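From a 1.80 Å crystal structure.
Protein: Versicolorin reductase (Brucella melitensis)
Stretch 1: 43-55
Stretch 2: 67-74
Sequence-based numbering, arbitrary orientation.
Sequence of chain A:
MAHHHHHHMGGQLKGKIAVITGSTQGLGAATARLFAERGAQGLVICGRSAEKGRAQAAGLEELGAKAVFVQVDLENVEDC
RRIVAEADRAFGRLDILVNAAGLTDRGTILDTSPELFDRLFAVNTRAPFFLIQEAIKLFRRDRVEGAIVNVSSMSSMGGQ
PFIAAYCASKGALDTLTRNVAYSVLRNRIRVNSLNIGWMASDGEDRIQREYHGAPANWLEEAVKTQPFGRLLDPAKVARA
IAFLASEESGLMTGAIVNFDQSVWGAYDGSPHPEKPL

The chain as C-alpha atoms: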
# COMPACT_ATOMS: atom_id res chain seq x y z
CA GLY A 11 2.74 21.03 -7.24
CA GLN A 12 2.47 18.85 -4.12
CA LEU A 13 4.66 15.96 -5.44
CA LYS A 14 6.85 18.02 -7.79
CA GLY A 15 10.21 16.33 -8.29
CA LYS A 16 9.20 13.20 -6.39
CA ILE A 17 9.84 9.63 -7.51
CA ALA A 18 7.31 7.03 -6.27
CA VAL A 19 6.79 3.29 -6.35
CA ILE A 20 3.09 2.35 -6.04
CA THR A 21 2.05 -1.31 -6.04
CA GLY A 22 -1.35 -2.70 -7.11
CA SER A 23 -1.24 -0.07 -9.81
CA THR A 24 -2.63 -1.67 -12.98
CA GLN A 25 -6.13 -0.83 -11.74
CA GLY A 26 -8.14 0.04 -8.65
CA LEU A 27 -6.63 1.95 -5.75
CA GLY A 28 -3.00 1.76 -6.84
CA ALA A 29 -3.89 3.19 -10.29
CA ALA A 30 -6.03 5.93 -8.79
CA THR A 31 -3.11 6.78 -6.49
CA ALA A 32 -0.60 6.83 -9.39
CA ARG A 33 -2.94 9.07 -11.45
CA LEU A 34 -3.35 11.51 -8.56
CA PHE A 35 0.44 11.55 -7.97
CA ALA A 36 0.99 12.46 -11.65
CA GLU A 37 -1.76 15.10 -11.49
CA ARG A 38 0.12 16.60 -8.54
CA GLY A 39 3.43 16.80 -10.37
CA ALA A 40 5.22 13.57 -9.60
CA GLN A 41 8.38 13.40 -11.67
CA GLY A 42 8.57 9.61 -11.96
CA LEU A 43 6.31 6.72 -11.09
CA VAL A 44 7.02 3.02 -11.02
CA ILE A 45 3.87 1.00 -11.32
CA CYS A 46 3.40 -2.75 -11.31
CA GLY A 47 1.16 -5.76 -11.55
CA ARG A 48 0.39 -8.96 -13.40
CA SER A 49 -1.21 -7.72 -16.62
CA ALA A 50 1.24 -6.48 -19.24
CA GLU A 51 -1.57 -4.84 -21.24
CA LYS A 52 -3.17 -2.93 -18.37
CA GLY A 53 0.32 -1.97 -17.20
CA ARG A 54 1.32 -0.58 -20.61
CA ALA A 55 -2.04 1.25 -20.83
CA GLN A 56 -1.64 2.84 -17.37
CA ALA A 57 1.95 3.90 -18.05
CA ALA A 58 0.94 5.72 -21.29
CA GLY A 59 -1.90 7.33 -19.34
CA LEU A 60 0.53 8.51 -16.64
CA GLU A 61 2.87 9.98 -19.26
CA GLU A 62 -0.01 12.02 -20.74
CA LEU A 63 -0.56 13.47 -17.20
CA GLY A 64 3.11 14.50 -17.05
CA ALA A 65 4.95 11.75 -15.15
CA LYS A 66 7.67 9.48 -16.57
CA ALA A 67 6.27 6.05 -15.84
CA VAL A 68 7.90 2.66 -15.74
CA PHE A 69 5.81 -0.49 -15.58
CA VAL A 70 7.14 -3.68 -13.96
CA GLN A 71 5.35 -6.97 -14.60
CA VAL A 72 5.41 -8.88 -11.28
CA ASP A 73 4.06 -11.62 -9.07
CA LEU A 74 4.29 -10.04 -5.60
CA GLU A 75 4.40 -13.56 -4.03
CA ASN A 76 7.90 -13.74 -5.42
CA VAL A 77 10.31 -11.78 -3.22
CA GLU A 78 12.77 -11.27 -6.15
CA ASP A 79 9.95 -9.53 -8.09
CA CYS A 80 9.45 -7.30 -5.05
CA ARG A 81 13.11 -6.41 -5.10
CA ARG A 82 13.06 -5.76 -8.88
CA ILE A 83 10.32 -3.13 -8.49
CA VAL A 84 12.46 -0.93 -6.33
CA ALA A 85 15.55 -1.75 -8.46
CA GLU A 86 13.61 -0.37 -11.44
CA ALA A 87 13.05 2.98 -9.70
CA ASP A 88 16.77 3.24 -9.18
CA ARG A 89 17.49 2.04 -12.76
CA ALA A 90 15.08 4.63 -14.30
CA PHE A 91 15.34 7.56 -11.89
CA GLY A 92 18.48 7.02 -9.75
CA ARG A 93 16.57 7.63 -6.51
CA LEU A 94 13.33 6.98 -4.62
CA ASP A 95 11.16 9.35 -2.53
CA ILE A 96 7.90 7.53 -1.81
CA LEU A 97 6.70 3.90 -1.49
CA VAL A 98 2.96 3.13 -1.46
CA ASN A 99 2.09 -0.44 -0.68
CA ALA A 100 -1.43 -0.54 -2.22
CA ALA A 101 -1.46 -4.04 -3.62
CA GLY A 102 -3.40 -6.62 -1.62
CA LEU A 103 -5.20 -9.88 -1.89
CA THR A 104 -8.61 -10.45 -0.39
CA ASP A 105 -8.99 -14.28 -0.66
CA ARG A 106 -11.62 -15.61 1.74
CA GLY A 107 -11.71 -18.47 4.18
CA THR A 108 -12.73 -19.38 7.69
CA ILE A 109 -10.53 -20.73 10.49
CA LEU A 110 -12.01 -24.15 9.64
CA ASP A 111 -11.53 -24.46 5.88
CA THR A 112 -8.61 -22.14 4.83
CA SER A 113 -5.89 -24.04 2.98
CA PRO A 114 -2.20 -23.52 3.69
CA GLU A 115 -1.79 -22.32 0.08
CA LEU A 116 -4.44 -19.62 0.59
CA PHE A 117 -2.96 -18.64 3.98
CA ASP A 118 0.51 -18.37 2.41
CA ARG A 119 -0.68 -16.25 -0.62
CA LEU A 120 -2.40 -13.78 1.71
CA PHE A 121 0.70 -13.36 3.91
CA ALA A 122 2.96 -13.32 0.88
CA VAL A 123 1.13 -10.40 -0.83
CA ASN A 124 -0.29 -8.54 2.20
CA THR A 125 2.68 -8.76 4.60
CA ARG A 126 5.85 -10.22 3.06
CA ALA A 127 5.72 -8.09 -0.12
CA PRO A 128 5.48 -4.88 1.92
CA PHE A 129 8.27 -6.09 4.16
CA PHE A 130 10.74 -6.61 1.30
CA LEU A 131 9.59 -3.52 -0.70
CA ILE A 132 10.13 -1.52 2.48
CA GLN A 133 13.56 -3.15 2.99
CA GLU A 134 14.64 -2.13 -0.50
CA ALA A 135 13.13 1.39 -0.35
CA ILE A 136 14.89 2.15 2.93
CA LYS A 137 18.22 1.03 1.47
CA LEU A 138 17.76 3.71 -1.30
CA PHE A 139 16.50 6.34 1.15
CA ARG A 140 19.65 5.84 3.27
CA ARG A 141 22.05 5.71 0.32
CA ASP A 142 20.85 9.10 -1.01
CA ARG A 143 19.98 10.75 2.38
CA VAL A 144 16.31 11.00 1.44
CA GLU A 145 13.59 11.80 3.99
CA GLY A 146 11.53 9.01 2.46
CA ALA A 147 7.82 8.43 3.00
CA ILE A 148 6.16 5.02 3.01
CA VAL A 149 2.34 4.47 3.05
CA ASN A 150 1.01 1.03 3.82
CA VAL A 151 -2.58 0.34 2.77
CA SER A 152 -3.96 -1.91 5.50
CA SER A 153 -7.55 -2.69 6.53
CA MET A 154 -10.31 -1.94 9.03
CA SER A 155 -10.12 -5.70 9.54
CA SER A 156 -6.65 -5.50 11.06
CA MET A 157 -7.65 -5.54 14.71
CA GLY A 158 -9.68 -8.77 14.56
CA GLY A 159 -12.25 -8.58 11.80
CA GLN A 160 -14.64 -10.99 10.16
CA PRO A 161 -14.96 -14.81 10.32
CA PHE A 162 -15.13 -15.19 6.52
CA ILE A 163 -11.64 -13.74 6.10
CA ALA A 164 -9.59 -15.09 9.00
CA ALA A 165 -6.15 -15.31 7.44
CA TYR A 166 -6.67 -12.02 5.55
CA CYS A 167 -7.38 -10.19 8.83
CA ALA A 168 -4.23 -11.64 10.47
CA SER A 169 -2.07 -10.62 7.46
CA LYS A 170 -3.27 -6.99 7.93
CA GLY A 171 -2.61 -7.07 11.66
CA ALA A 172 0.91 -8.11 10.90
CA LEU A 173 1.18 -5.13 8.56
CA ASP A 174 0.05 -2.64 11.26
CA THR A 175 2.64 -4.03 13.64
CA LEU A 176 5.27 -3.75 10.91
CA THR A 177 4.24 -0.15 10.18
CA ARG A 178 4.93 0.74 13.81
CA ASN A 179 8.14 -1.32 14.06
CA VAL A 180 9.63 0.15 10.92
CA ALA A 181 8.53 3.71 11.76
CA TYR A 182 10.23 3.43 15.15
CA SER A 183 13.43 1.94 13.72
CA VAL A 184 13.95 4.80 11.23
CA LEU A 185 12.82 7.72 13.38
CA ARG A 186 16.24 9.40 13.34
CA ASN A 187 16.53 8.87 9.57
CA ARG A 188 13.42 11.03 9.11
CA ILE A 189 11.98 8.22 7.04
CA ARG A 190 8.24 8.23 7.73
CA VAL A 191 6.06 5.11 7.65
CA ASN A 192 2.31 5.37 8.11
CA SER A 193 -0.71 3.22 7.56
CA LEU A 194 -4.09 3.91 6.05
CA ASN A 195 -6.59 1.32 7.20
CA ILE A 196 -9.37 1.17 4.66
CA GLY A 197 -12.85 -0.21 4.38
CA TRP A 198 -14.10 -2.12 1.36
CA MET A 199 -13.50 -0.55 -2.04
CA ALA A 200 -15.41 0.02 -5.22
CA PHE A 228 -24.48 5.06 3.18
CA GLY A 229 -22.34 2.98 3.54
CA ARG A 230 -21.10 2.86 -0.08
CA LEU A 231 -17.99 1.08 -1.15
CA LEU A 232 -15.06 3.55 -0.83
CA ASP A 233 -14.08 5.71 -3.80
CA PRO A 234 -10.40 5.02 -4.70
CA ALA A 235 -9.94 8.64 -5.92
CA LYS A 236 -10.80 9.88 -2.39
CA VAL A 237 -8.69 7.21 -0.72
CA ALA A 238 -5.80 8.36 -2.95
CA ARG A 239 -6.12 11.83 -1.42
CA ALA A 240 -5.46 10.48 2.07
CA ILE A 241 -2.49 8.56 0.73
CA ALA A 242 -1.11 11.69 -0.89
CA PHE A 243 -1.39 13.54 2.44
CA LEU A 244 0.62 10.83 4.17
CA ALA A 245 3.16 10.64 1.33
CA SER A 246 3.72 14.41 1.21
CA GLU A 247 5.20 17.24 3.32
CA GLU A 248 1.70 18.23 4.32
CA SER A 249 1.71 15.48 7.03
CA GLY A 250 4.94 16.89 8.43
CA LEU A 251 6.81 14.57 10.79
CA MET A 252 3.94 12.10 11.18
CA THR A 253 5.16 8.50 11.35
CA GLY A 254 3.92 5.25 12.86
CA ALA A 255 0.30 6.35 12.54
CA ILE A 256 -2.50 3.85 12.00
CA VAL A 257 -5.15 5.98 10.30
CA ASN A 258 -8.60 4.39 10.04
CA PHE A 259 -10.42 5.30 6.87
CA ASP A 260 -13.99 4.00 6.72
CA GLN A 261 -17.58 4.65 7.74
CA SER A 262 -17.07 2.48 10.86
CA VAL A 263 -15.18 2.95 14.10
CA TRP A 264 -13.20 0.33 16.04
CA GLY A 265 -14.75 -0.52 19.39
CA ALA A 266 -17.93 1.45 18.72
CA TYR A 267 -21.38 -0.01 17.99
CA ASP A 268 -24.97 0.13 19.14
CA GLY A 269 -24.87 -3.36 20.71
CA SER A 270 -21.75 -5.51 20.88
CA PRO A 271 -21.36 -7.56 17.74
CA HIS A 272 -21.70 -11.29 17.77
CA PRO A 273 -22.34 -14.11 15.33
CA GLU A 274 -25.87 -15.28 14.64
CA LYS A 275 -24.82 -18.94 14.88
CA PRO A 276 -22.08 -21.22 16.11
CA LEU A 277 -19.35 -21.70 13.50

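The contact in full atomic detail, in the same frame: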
# COMPACT_ATOMS: atom_id res chain seq x y z
N LEU A 43 7.15 7.68 -11.74
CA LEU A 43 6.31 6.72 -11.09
C LEU A 43 6.70 5.35 -11.59
O LEU A 43 6.88 5.13 -12.78
CB LEU A 43 4.85 7.01 -11.42
CG LEU A 43 4.32 8.31 -10.82
CD1 LEU A 43 2.96 8.64 -11.44
CD2 LEU A 43 4.27 8.21 -9.27
N VAL A 44 6.82 4.40 -10.66
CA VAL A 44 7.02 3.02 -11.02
C VAL A 44 5.76 2.34 -10.60
O VAL A 44 5.39 2.39 -9.40
CB VAL A 44 8.22 2.38 -10.29
CG1 VAL A 44 8.40 0.94 -10.71
CG2 VAL A 44 9.48 3.16 -10.63
N ILE A 45 5.09 1.75 -11.57
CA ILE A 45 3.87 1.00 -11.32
C ILE A 45 4.07 -0.47 -11.67
O ILE A 45 5.03 -0.85 -12.36
CB ILE A 45 2.66 1.56 -12.10
CG1 ILE A 45 2.97 1.71 -13.60
CG2 ILE A 45 2.24 2.90 -11.50
CD1 ILE A 45 1.74 1.71 -14.45
N CYS A 46 3.17 -1.32 -11.18
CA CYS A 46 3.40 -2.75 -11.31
C CYS A 46 2.18 -3.61 -11.08
O CYS A 46 1.19 -3.17 -10.48
CB CYS A 46 4.51 -3.22 -10.34
SG CYS A 46 4.13 -2.93 -8.59
N GLY A 47 2.26 -4.83 -11.59
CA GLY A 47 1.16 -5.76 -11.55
C GLY A 47 1.36 -6.94 -12.50
O GLY A 47 2.42 -7.12 -13.07
N ARG A 48 0.32 -7.74 -12.64
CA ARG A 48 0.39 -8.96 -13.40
C ARG A 48 0.13 -8.74 -14.89
O ARG A 48 0.78 -9.35 -15.72
CB ARG A 48 -0.60 -9.97 -12.83
CG ARG A 48 -0.37 -10.25 -11.34
CD ARG A 48 -1.30 -11.34 -10.84
NE ARG A 48 -1.07 -12.56 -11.61
CZ ARG A 48 -0.27 -13.57 -11.25
NH1 ARG A 48 0.39 -13.56 -10.09
NH2 ARG A 48 -0.15 -14.61 -12.07
N SER A 49 -0.82 -7.88 -15.23
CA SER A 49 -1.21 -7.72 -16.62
C SER A 49 -0.26 -6.78 -17.38
O SER A 49 -0.16 -5.62 -17.08
CB SER A 49 -2.64 -7.21 -16.72
OG SER A 49 -2.91 -6.72 -18.02
N ALA A 50 0.44 -7.31 -18.36
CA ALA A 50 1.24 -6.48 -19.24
C ALA A 50 0.42 -5.38 -19.94
O ALA A 50 0.84 -4.23 -20.02
CB ALA A 50 1.94 -7.35 -20.27
N GLU A 51 -0.77 -5.74 -20.44
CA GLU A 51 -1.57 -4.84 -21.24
C GLU A 51 -2.09 -3.68 -20.40
O GLU A 51 -1.95 -2.51 -20.78
CB GLU A 51 -2.71 -5.60 -21.94
N LYS A 52 -2.70 -3.98 -19.27
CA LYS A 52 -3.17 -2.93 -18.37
C LYS A 52 -2.00 -2.07 -17.92
O LYS A 52 -2.12 -0.85 -17.83
CB LYS A 52 -3.87 -3.54 -17.15
CG LYS A 52 -5.25 -4.11 -17.45
CD LYS A 52 -5.78 -4.92 -16.27
CE LYS A 52 -7.29 -5.07 -16.33
NZ LYS A 52 -7.74 -6.17 -15.44
N GLY A 53 -0.86 -2.70 -17.64
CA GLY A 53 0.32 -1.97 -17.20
C GLY A 53 0.78 -0.96 -18.24
O GLY A 53 0.98 0.22 -17.91
N ARG A 54 0.95 -1.43 -19.48
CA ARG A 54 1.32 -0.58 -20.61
C ARG A 54 0.30 0.55 -20.76
O ARG A 54 0.69 1.70 -20.87
CB ARG A 54 1.45 -1.39 -21.91
N ALA A 55 -0.99 0.24 -20.70
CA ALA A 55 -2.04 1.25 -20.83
C ALA A 55 -1.95 2.29 -19.70
O ALA A 55 -1.96 3.49 -19.96
CB ALA A 55 -3.42 0.61 -20.86
N ALA A 67 6.88 7.20 -16.49
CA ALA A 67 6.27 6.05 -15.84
C ALA A 67 7.01 4.84 -16.35
O ALA A 67 7.35 4.77 -17.52
CB ALA A 67 4.77 5.97 -16.16
N VAL A 68 7.28 3.92 -15.44
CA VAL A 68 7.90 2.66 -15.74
C VAL A 68 6.94 1.62 -15.22
O VAL A 68 6.46 1.74 -14.10
CB VAL A 68 9.24 2.54 -14.98
CG1 VAL A 68 9.75 1.10 -15.02
CG2 VAL A 68 10.24 3.52 -15.57
N PHE A 69 6.62 0.63 -16.04
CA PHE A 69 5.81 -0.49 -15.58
C PHE A 69 6.61 -1.76 -15.38
O PHE A 69 7.42 -2.12 -16.24
CB PHE A 69 4.68 -0.79 -16.54
CG PHE A 69 3.98 -2.08 -16.25
CD1 PHE A 69 3.16 -2.19 -15.14
CD2 PHE A 69 4.19 -3.19 -17.05
CE1 PHE A 69 2.53 -3.37 -14.86
CE2 PHE A 69 3.54 -4.37 -16.76
CZ PHE A 69 2.72 -4.45 -15.67
N VAL A 70 6.40 -2.44 -14.24
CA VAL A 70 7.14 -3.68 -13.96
C VAL A 70 6.13 -4.82 -13.82
O VAL A 70 5.21 -4.73 -13.03
CB VAL A 70 7.98 -3.55 -12.66
CG1 VAL A 70 9.03 -4.65 -12.58
CG2 VAL A 70 8.71 -2.21 -12.62
N GLN A 71 6.25 -5.85 -14.66
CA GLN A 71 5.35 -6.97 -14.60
C GLN A 71 5.84 -7.88 -13.44
O GLN A 71 6.98 -8.34 -13.43
CB GLN A 71 5.34 -7.73 -15.91
CG GLN A 71 4.18 -8.71 -15.96
CD GLN A 71 4.13 -9.54 -17.22
OE1 GLN A 71 5.14 -9.80 -17.86
NE2 GLN A 71 2.93 -9.95 -17.60
N VAL A 72 4.99 -8.11 -12.45
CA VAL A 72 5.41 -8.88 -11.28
C VAL A 72 4.38 -9.87 -10.76
O VAL A 72 3.19 -9.76 -11.02
CB VAL A 72 5.74 -7.94 -10.09
CG1 VAL A 72 6.94 -7.06 -10.39
CG2 VAL A 72 4.51 -7.11 -9.69
N ASP A 73 4.87 -10.82 -9.98
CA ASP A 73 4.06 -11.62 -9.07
C ASP A 73 4.58 -11.26 -7.67
O ASP A 73 5.72 -11.61 -7.33
CB ASP A 73 4.29 -13.10 -9.38
CG ASP A 73 3.63 -14.03 -8.37
OD1 ASP A 73 2.85 -13.58 -7.49
OD2 ASP A 73 3.92 -15.23 -8.48
N LEU A 74 3.80 -10.52 -6.90
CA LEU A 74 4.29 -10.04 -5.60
C LEU A 74 4.53 -11.17 -4.59
O LEU A 74 5.20 -10.96 -3.57
CB LEU A 74 3.34 -8.99 -5.00
CG LEU A 74 3.28 -7.64 -5.65
CD1 LEU A 74 2.23 -6.78 -4.94
CD2 LEU A 74 4.65 -6.96 -5.65

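Phe 69 lies at the centre of the contact, with 107 Å² of its surface covered by the other stretch. Its ring reaches to the first turn of helix 50-55, where Gly 53 CA sits 3.5 Å from the ring centroid, a CH-pi contact over one face. Glycine is what allows this approach: a CB built at Gly 53 would lie 2.3 Å from Phe 69 CZ, a clash. Ile 45 CG1 packs against Phe 69 CD1 at 4.2 Å. On the face that carries Val 44, Cys 46 and Val 70, Val 44 CG1 meets Val 70 CG2 at 3.7 Å; just past the strand end, Val 72 CG2 comes within 3.9 Å of Cys 46 CB.

Strands 43-47 and 67-71 run parallel. Val 68 N donates to Leu 43 O (2.9 Å) and Ile 45 N to Val 68 O (2.9 Å). The ladder continues from Val 70 N to Ile 45 O (2.8 Å), and Val 72 N to Gly 47 O (2.8 Å) extends it past the second strand.

At the polar edge, Gln 71 NE2 donates to Arg 48 O (2.9 Å), tying the loop before the helix to the strand end. Also at this edge, Arg 48 NH1 forms a salt bridge with Asp 73 OD1 at 3.6 Å, the carboxylate oxygen lying near the guanidinium plane.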